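Local coordinates for allergen Bos d 2 (Bos taurus, PDB 4WFU), which probably carries pheromones or other small odorant molecules as a secreted lipocalin of cattle dander, at residues Arg17-Ala22 / Asn147-Asp152. Numbering follows the deposited sequence.
Sequences RIIYAA and NLIKTD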
loop_
_atom_site.group_PDB
_atom_site.type_symbol
_atom_site.label_atom_id
_atom_site.label_comp_id
_atom_site.label_asym_id
_atom_site.label_seq_id
_atom_site.Cartn_x
_atom_site.Cartn_y
_atom_site.Cartn_z
ATOM N N ARG A 17 9.093 2.909 -0.003
ATOM C CA ARG A 17 9.153 1.810 0.954
ATOM C C ARG A 17 7.911 1.900 1.829
ATOM O O ARG A 17 7.379 2.987 2.040
ATOM C CB ARG A 17 10.433 1.887 1.805
ATOM C CG ARG A 17 10.526 3.104 2.719
ATOM C CD ARG A 17 11.956 3.236 3.261
ATOM N NE ARG A 17 12.077 4.089 4.441
ATOM C CZ ARG A 17 12.267 5.404 4.404
ATOM N NH1 ARG A 17 12.329 6.036 3.240
ATOM N NH2 ARG A 17 12.392 6.088 5.540
ATOM N N ILE A 18 7.444 0.766 2.333
ATOM C CA ILE A 18 6.281 0.770 3.208
ATOM C C ILE A 18 6.695 0.884 4.684
ATOM O O ILE A 18 7.542 0.135 5.160
ATOM C CB ILE A 18 5.373 -0.470 2.977
ATOM C CG1 ILE A 18 4.069 -0.323 3.765
ATOM C CG2 ILE A 18 6.112 -1.782 3.341
ATOM C CD1 ILE A 18 2.875 -1.132 3.167
ATOM N N ILE A 19 6.105 1.838 5.394
ATOM C CA ILE A 19 6.354 1.974 6.833
ATOM C C ILE A 19 5.259 1.254 7.614
ATOM O O ILE A 19 5.541 0.379 8.431
ATOM C CB ILE A 19 6.391 3.448 7.282
ATOM C CG1 ILE A 19 7.256 4.287 6.344
ATOM C CG2 ILE A 19 6.923 3.552 8.722
ATOM C CD1 ILE A 19 8.676 3.800 6.244
ATOM N N TYR A 20 4.011 1.620 7.335
ATOM C CA TYR A 20 2.855 1.084 8.053
ATOM C C TYR A 20 1.792 0.541 7.119
ATOM O O TYR A 20 1.675 0.981 5.976
ATOM C CB TYR A 20 2.185 2.171 8.897
ATOM C CG TYR A 20 3.047 2.720 10.015
ATOM C CD1 TYR A 20 3.301 1.971 11.158
ATOM C CD2 TYR A 20 3.583 4.002 9.936
ATOM C CE1 TYR A 20 4.095 2.495 12.199
ATOM C CE2 TYR A 20 4.370 4.518 10.964
ATOM C CZ TYR A 20 4.617 3.763 12.085
ATOM O OH TYR A 20 5.396 4.288 13.100
ATOM N N ALA A 21 1.003 -0.393 7.640
ATOM C CA ALA A 21 -0.254 -0.800 7.009
ATOM C C ALA A 21 -1.289 -0.948 8.119
ATOM O O ALA A 21 -0.931 -1.124 9.291
ATOM C CB ALA A 21 -0.081 -2.109 6.249
ATOM N N ALA A 22 -2.562 -0.865 7.752
ATOM C CA ALA A 22 -3.666 -0.986 8.693
ATOM C C ALA A 22 -4.836 -1.623 7.966
ATOM O O ALA A 22 -5.038 -1.363 6.789
ATOM C CB ALA A 22 -4.067 0.384 9.224
ATOM N N ASN A 147 3.462 -2.137 11.907
ATOM C CA ASN A 147 4.695 -1.570 11.392
ATOM C C ASN A 147 5.348 -2.611 10.498
ATOM O O ASN A 147 5.721 -3.684 10.973
ATOM C CB ASN A 147 5.636 -1.184 12.545
ATOM C CG ASN A 147 6.964 -0.641 12.059
ATOM O OD1 ASN A 147 7.581 -1.195 11.155
ATOM N ND2 ASN A 147 7.425 0.441 12.681
ATOM N N LEU A 148 5.475 -2.302 9.208
ATOM C CA LEU A 148 6.065 -3.239 8.256
ATOM C C LEU A 148 7.547 -3.003 8.040
ATOM O O LEU A 148 8.298 -3.948 7.801
ATOM C CB LEU A 148 5.343 -3.179 6.901
ATOM C CG LEU A 148 4.167 -4.136 6.749
ATOM C CD1 LEU A 148 3.149 -3.916 7.865
ATOM C CD2 LEU A 148 3.506 -3.935 5.379
ATOM N N ILE A 149 7.980 -1.749 8.117
ATOM C CA ILE A 149 9.372 -1.448 7.789
ATOM C C ILE A 149 10.340 -2.195 8.705
ATOM O O ILE A 149 11.410 -2.612 8.272
ATOM C CB ILE A 149 9.653 0.075 7.753
ATOM C CG1 ILE A 149 11.026 0.369 7.140
ATOM C CG2 ILE A 149 9.511 0.689 9.132
ATOM C CD1 ILE A 149 11.153 -0.034 5.688
ATOM N N LYS A 150 9.944 -2.407 9.955
ATOM C CA LYS A 150 10.832 -3.038 10.924
ATOM C C LYS A 150 11.065 -4.527 10.660
ATOM O O LYS A 150 12.028 -5.094 11.168
ATOM C CB LYS A 150 10.345 -2.803 12.361
ATOM C CG LYS A 150 9.112 -3.597 12.741
ATOM C CD LYS A 150 8.631 -3.196 14.130
ATOM C CE LYS A 150 7.432 -4.021 14.556
ATOM N NZ LYS A 150 6.976 -3.647 15.923
ATOM N N THR A 151 10.195 -5.155 9.868
ATOM C CA THR A 151 10.365 -6.559 9.495
ATOM C C THR A 151 10.756 -6.726 8.021
ATOM O O THR A 151 10.828 -7.844 7.513
ATOM C CB THR A 151 9.094 -7.389 9.765
ATOM O OG1 THR A 151 8.019 -6.939 8.925
ATOM C CG2 THR A 151 8.666 -7.275 11.214
ATOM N N ASP A 152 11.022 -5.614 7.343
ATOM C CA ASP A 152 11.377 -5.665 5.929
ATOM C C ASP A 152 12.864 -5.935 5.768
ATOM O O ASP A 152 13.663 -5.004 5.698
ATOM C CB ASP A 152 11.011 -4.348 5.233
ATOM C CG ASP A 152 11.257 -4.388 3.729
ATOM O OD1 ASP A 152 11.793 -5.394 3.233
ATOM O OD2 ASP A 152 10.945 -3.395 3.047
HETATM O O HOH W 1 9.198 -1.455 1.893
#
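Ile19 O receives two backbone N-H groups from the chain facing it, where the first strand of the lipocalin barrel meets the last: Tyr20 and Asn147 form an antiparallel, non-hydrogen-bonded pair, and beyond it the chain leaves the sheet in a short 3-10 turn. Leu148 N lies 2.8 Å from Ile19 O; Ile149 N makes the longer bond to that same Ile19 O at 3.3 Å, and both donors approach from one face of the carbonyl plane. Ile19 and Tyr20 together face Gly116 of strand 110-118 as a classic beta bulge, with the forked bond on the other edge of the strand.

The tight part is buried. Leu148 straddles two side chains of the first strand: its CD2 rests 3.6 Å from Ile18 CD1, and its CD1 branch packs 4.0 Å from Ala21 CB. Ile18 CG1 stands anti to the backbone N (chi1 -172°), which carries CD1 to that leucine methyl. Next to this layer, Ile149 CB presses to 3.3 Å from Ile18 O.

The face of Tyr20 and Asn147 is more open to solvent. The tyrosine ring crosses the asparagine with ring and amide planes 72° apart, Tyr20 CE1 being 3.9 Å from Asn147 ND2. Towards Arg17 the contact thins to Ile149 CD1, 4.2 Å from Arg17 CD and near the guanidinium plane at its edge; NH1 of that group donates to Gly120 O. Here a water bridges the segments, accepting from Ile18 N and donating to Asp152 OD2, which also forms a salt bridge with Arg40. The turn is braced by an Asx motif, in which Asn147 OD1 accepts a hydrogen bond from Lys150 N at 2.9 Å.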